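PDB 6FBM: gram-negative insecticidal protein from Chromobacterium piscinae, which is an insecticidal toxin of the MACPF family and probably acts by forming pores in the membranes of target cells. Local coordinates for residues A[119-133]-A[175-189]. Numbering follows the deposited sequence.
Sequences ITYSSTREAHVLWYI and AAVGGRLDYSAASKT
Over one face of the Trp131 indole lies the branched side chain of Val177, its CB 3.8 Å from the centroid of the five-membered ring in a CH-pi contact, while Ile133 CG1 meets the ring at its edge. With chi1 at 50°, CG sits between the backbone N and the carbonyl carbon, which turns the indole back over the neighbouring strand; its NE1 bonds to Pro14 O. Tyr132 carries Val129 CG1 on one face of its ring, and CE1 touches the small Ala176 CB at 3.9 Å. Farther along, the Arg180 guanidinium grips Asp182 side-on, NE to OD1 and NH2 to OD2 (2.7 Å), both nitrogens on the syn side of the carboxylate. Arg125 lies alongside with its plane 86° from that carboxylate; its CD reaches Asp182 OD1 at 3.1 Å, but its NH1 turns away to Ser123 OG and to Asp76 in strand 64-78. On the face with Thr124 and Tyr183, one water bridges Ser122 OG and Thr124 OG1 and donates to Tyr183 O (2.7 Å); Thr124 OG1 also bonds Gln75 NE2. His128 NE2 meets Glu126 OE2 from above the carboxylate plane, and Tyr206 of helix 198-209 holds the same oxygen. The backbones pair antiparallel in regular register from Thr120-Ser187 to Val129-Gly178. There a classic bulge sets Leu130 N (2.7 Å) and, weakly, Trp131 N on Val177 O, as both chains turn a corner; Gly178, with phi at 160°, takes a backbone conformation open in practice to glycine, and its CA lies close to His128 O. These are central strands of the bent MACPF sheet, flanked by strands 64-78 and 232-239. The Arg180-Asp182 and Arg125-Asp76 pairs hold opposite charges together within the sheet, and the carboxylate of Asp182 probably tempers repulsion between Arg125 and Arg180.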
# COMPACT_ATOMS: atom_id res chain seq x y z
N ILE A 119 24.08 37.05 -24.76
CA ILE A 119 23.14 36.04 -24.29
C ILE A 119 22.03 36.81 -23.59
O ILE A 119 22.28 37.79 -22.85
CB ILE A 119 23.79 35.09 -23.29
CG1 ILE A 119 25.00 34.38 -23.92
CG2 ILE A 119 22.78 34.07 -22.76
CD1 ILE A 119 24.68 33.39 -25.00
N THR A 120 20.80 36.37 -23.84
CA THR A 120 19.66 36.88 -23.11
C THR A 120 19.30 35.83 -22.05
O THR A 120 19.14 34.63 -22.36
CB THR A 120 18.48 37.18 -24.02
OG1 THR A 120 18.89 38.16 -25.00
CG2 THR A 120 17.30 37.72 -23.21
N TYR A 121 19.15 36.31 -20.82
CA TYR A 121 18.87 35.49 -19.68
C TYR A 121 17.39 35.68 -19.35
O TYR A 121 16.94 36.81 -19.13
CB TYR A 121 19.75 35.95 -18.50
CG TYR A 121 21.21 35.93 -18.85
CD1 TYR A 121 21.93 34.75 -18.85
CD2 TYR A 121 21.88 37.11 -19.21
CE1 TYR A 121 23.27 34.73 -19.19
CE2 TYR A 121 23.22 37.10 -19.54
CZ TYR A 121 23.91 35.90 -19.53
OH TYR A 121 25.25 35.87 -19.88
N SER A 122 16.63 34.58 -19.35
CA SER A 122 15.22 34.65 -18.98
C SER A 122 14.92 33.61 -17.92
O SER A 122 15.37 32.46 -18.00
CB SER A 122 14.31 34.44 -20.19
OG SER A 122 14.58 33.19 -20.84
N SER A 123 14.14 34.02 -16.92
CA SER A 123 13.50 33.09 -15.99
C SER A 123 12.01 33.26 -16.15
O SER A 123 11.48 34.34 -15.86
CB SER A 123 13.93 33.40 -14.57
OG SER A 123 13.09 32.75 -13.61
N THR A 124 11.34 32.22 -16.63
CA THR A 124 9.91 32.24 -16.76
C THR A 124 9.37 31.29 -15.70
O THR A 124 9.56 30.08 -15.81
CB THR A 124 9.51 31.83 -18.17
OG1 THR A 124 9.96 32.83 -19.09
CG2 THR A 124 8.02 31.69 -18.29
N ARG A 125 8.71 31.86 -14.68
CA ARG A 125 8.27 31.12 -13.50
C ARG A 125 6.76 31.10 -13.40
O ARG A 125 6.09 32.12 -13.50
CB ARG A 125 8.84 31.71 -12.21
CG ARG A 125 10.34 31.96 -12.25
CD ARG A 125 10.96 32.19 -10.86
NE ARG A 125 10.51 33.45 -10.27
CZ ARG A 125 10.96 34.65 -10.63
NH1 ARG A 125 11.91 34.81 -11.59
NH2 ARG A 125 10.45 35.73 -10.03
N GLU A 126 6.24 29.89 -13.21
CA GLU A 126 4.83 29.73 -12.99
C GLU A 126 4.69 29.14 -11.61
O GLU A 126 5.06 27.99 -11.38
CB GLU A 126 4.21 28.83 -14.03
CG GLU A 126 2.71 28.78 -13.90
CD GLU A 126 2.06 27.96 -14.96
OE1 GLU A 126 1.18 28.54 -15.61
OE2 GLU A 126 2.40 26.77 -15.13
N ALA A 127 4.15 29.95 -10.72
CA ALA A 127 4.03 29.58 -9.32
C ALA A 127 2.58 29.13 -9.07
O ALA A 127 1.64 29.90 -9.31
CB ALA A 127 4.39 30.76 -8.43
N HIS A 128 2.42 27.88 -8.64
CA HIS A 128 1.10 27.33 -8.36
C HIS A 128 0.89 27.43 -6.85
O HIS A 128 1.25 26.54 -6.11
CB HIS A 128 1.03 25.90 -8.86
CG HIS A 128 1.07 25.79 -10.36
ND1 HIS A 128 0.01 25.31 -11.10
CD2 HIS A 128 2.02 26.16 -11.26
CE1 HIS A 128 0.32 25.36 -12.39
NE2 HIS A 128 1.53 25.87 -12.51
N VAL A 129 0.32 28.55 -6.42
CA VAL A 129 0.14 28.81 -5.00
C VAL A 129 -1.08 28.08 -4.51
O VAL A 129 -2.13 28.14 -5.14
CB VAL A 129 -0.07 30.32 -4.72
CG1 VAL A 129 -0.24 30.57 -3.21
CG2 VAL A 129 1.08 31.16 -5.30
N LEU A 130 -0.94 27.34 -3.42
CA LEU A 130 -2.08 26.78 -2.72
C LEU A 130 -2.47 27.71 -1.56
O LEU A 130 -3.64 28.04 -1.39
CB LEU A 130 -1.76 25.37 -2.23
CG LEU A 130 -1.27 24.42 -3.33
CD1 LEU A 130 -0.76 23.14 -2.73
CD2 LEU A 130 -2.33 24.13 -4.38
N TRP A 131 -1.50 28.12 -0.75
CA TRP A 131 -1.74 29.07 0.32
C TRP A 131 -0.50 29.86 0.65
O TRP A 131 0.60 29.51 0.22
CB TRP A 131 -2.25 28.37 1.58
CG TRP A 131 -1.44 27.22 1.98
CD1 TRP A 131 -0.34 27.26 2.76
CD2 TRP A 131 -1.67 25.85 1.66
NE1 TRP A 131 0.14 25.97 2.98
CE2 TRP A 131 -0.70 25.09 2.34
CE3 TRP A 131 -2.66 25.19 0.94
CZ2 TRP A 131 -0.62 23.71 2.22
CZ3 TRP A 131 -2.60 23.82 0.84
CH2 TRP A 131 -1.59 23.09 1.47
N TYR A 132 -0.71 30.94 1.40
CA TYR A 132 0.36 31.71 1.98
C TYR A 132 0.32 31.43 3.47
O TYR A 132 -0.74 31.22 4.06
CB TYR A 132 0.16 33.21 1.72
CG TYR A 132 0.01 33.60 0.25
CD1 TYR A 132 1.14 33.85 -0.53
CD2 TYR A 132 -1.25 33.75 -0.35
CE1 TYR A 132 1.04 34.22 -1.87
CE2 TYR A 132 -1.36 34.12 -1.70
CZ TYR A 132 -0.21 34.35 -2.47
OH TYR A 132 -0.27 34.72 -3.82
N ILE A 133 1.49 31.37 4.08
CA ILE A 133 1.60 31.35 5.53
C ILE A 133 2.36 32.62 5.86
O ILE A 133 3.29 33.00 5.14
CB ILE A 133 2.37 30.13 6.09
CG1 ILE A 133 1.95 28.85 5.36
CG2 ILE A 133 2.15 30.04 7.58
CD1 ILE A 133 2.72 27.62 5.75
N ALA A 175 5.40 33.22 3.12
CA ALA A 175 5.75 32.41 1.96
C ALA A 175 4.53 31.84 1.27
O ALA A 175 3.52 31.49 1.90
CB ALA A 175 6.65 31.27 2.39
N ALA A 176 4.66 31.72 -0.05
CA ALA A 176 3.71 31.01 -0.86
C ALA A 176 4.05 29.53 -0.79
O ALA A 176 5.20 29.15 -0.91
CB ALA A 176 3.78 31.50 -2.28
N VAL A 177 3.02 28.72 -0.61
CA VAL A 177 3.18 27.29 -0.57
C VAL A 177 2.45 26.63 -1.74
O VAL A 177 1.31 26.96 -2.04
CB VAL A 177 2.67 26.73 0.76
CG1 VAL A 177 2.82 25.24 0.79
CG2 VAL A 177 3.42 27.35 1.94
N GLY A 178 3.13 25.72 -2.40
CA GLY A 178 2.60 24.93 -3.51
C GLY A 178 3.72 24.36 -4.34
O GLY A 178 4.64 23.74 -3.81
N GLY A 179 3.67 24.57 -5.65
CA GLY A 179 4.81 24.23 -6.51
C GLY A 179 5.07 25.27 -7.53
O GLY A 179 4.17 25.96 -7.98
N ARG A 180 6.33 25.40 -7.91
CA ARG A 180 6.77 26.41 -8.88
C ARG A 180 7.55 25.72 -9.97
O ARG A 180 8.36 24.83 -9.66
CB ARG A 180 7.72 27.37 -8.19
CG ARG A 180 8.06 28.60 -9.01
CD ARG A 180 8.89 29.59 -8.20
NE ARG A 180 10.31 29.30 -8.34
CZ ARG A 180 11.19 29.03 -7.37
NH1 ARG A 180 10.86 28.97 -6.09
NH2 ARG A 180 12.45 28.82 -7.71
N LEU A 181 7.37 26.14 -11.22
CA LEU A 181 8.28 25.74 -12.28
C LEU A 181 9.04 26.95 -12.77
O LEU A 181 8.45 28.01 -12.96
CB LEU A 181 7.51 25.11 -13.43
CG LEU A 181 6.81 23.79 -13.11
CD1 LEU A 181 6.16 23.27 -14.38
CD2 LEU A 181 7.77 22.75 -12.54
N ASP A 182 10.35 26.77 -12.96
CA ASP A 182 11.26 27.77 -13.49
C ASP A 182 11.75 27.30 -14.83
O ASP A 182 12.51 26.34 -14.91
CB ASP A 182 12.47 27.91 -12.59
CG ASP A 182 12.15 28.60 -11.30
OD1 ASP A 182 11.03 29.07 -11.15
OD2 ASP A 182 13.00 28.65 -10.39
N TYR A 183 11.28 27.95 -15.89
CA TYR A 183 11.71 27.65 -17.24
C TYR A 183 12.73 28.71 -17.54
O TYR A 183 12.39 29.85 -17.83
CB TYR A 183 10.50 27.76 -18.15
CG TYR A 183 10.70 27.39 -19.61
CD1 TYR A 183 10.88 26.07 -20.00
CD2 TYR A 183 10.61 28.35 -20.59
CE1 TYR A 183 11.03 25.76 -21.33
CE2 TYR A 183 10.73 28.02 -21.92
CZ TYR A 183 10.93 26.73 -22.29
OH TYR A 183 11.06 26.42 -23.62
N SER A 184 14.00 28.34 -17.42
CA SER A 184 15.08 29.32 -17.55
C SER A 184 15.84 29.13 -18.86
O SER A 184 16.18 27.99 -19.24
CB SER A 184 16.03 29.25 -16.34
OG SER A 184 16.76 28.05 -16.34
N ALA A 185 16.12 30.24 -19.55
CA ALA A 185 16.72 30.16 -20.88
C ALA A 185 17.87 31.13 -21.02
O ALA A 185 17.75 32.33 -20.69
CB ALA A 185 15.69 30.39 -21.98
N ALA A 186 19.00 30.59 -21.50
CA ALA A 186 20.09 31.39 -22.01
C ALA A 186 19.95 31.41 -23.53
O ALA A 186 20.24 30.40 -24.19
CB ALA A 186 21.42 30.77 -21.61
N SER A 187 19.48 32.53 -24.07
CA SER A 187 19.14 32.61 -25.48
C SER A 187 20.21 33.42 -26.23
O SER A 187 20.64 34.48 -25.75
CB SER A 187 17.78 33.25 -25.66
OG SER A 187 16.74 32.43 -25.16
N LYS A 188 20.60 32.91 -27.39
CA LYS A 188 21.43 33.61 -28.33
C LYS A 188 20.47 34.32 -29.29
O LYS A 188 20.14 33.77 -30.35
CB LYS A 188 22.32 32.59 -29.05
CG LYS A 188 23.61 32.33 -28.27
CD LYS A 188 24.28 30.95 -28.33
CE LYS A 188 24.07 30.18 -29.61
NZ LYS A 188 25.14 29.15 -29.76
N THR A 189 20.00 35.51 -28.92
CA THR A 189 18.92 36.15 -29.69
C THR A 189 19.33 36.57 -31.10
O THR A 189 18.50 36.60 -32.01
CB THR A 189 18.29 37.40 -29.00
OG1 THR A 189 19.29 38.37 -28.72
CG2 THR A 189 17.61 37.06 -27.72
O HOH W 1 12.49 31.58 -19.87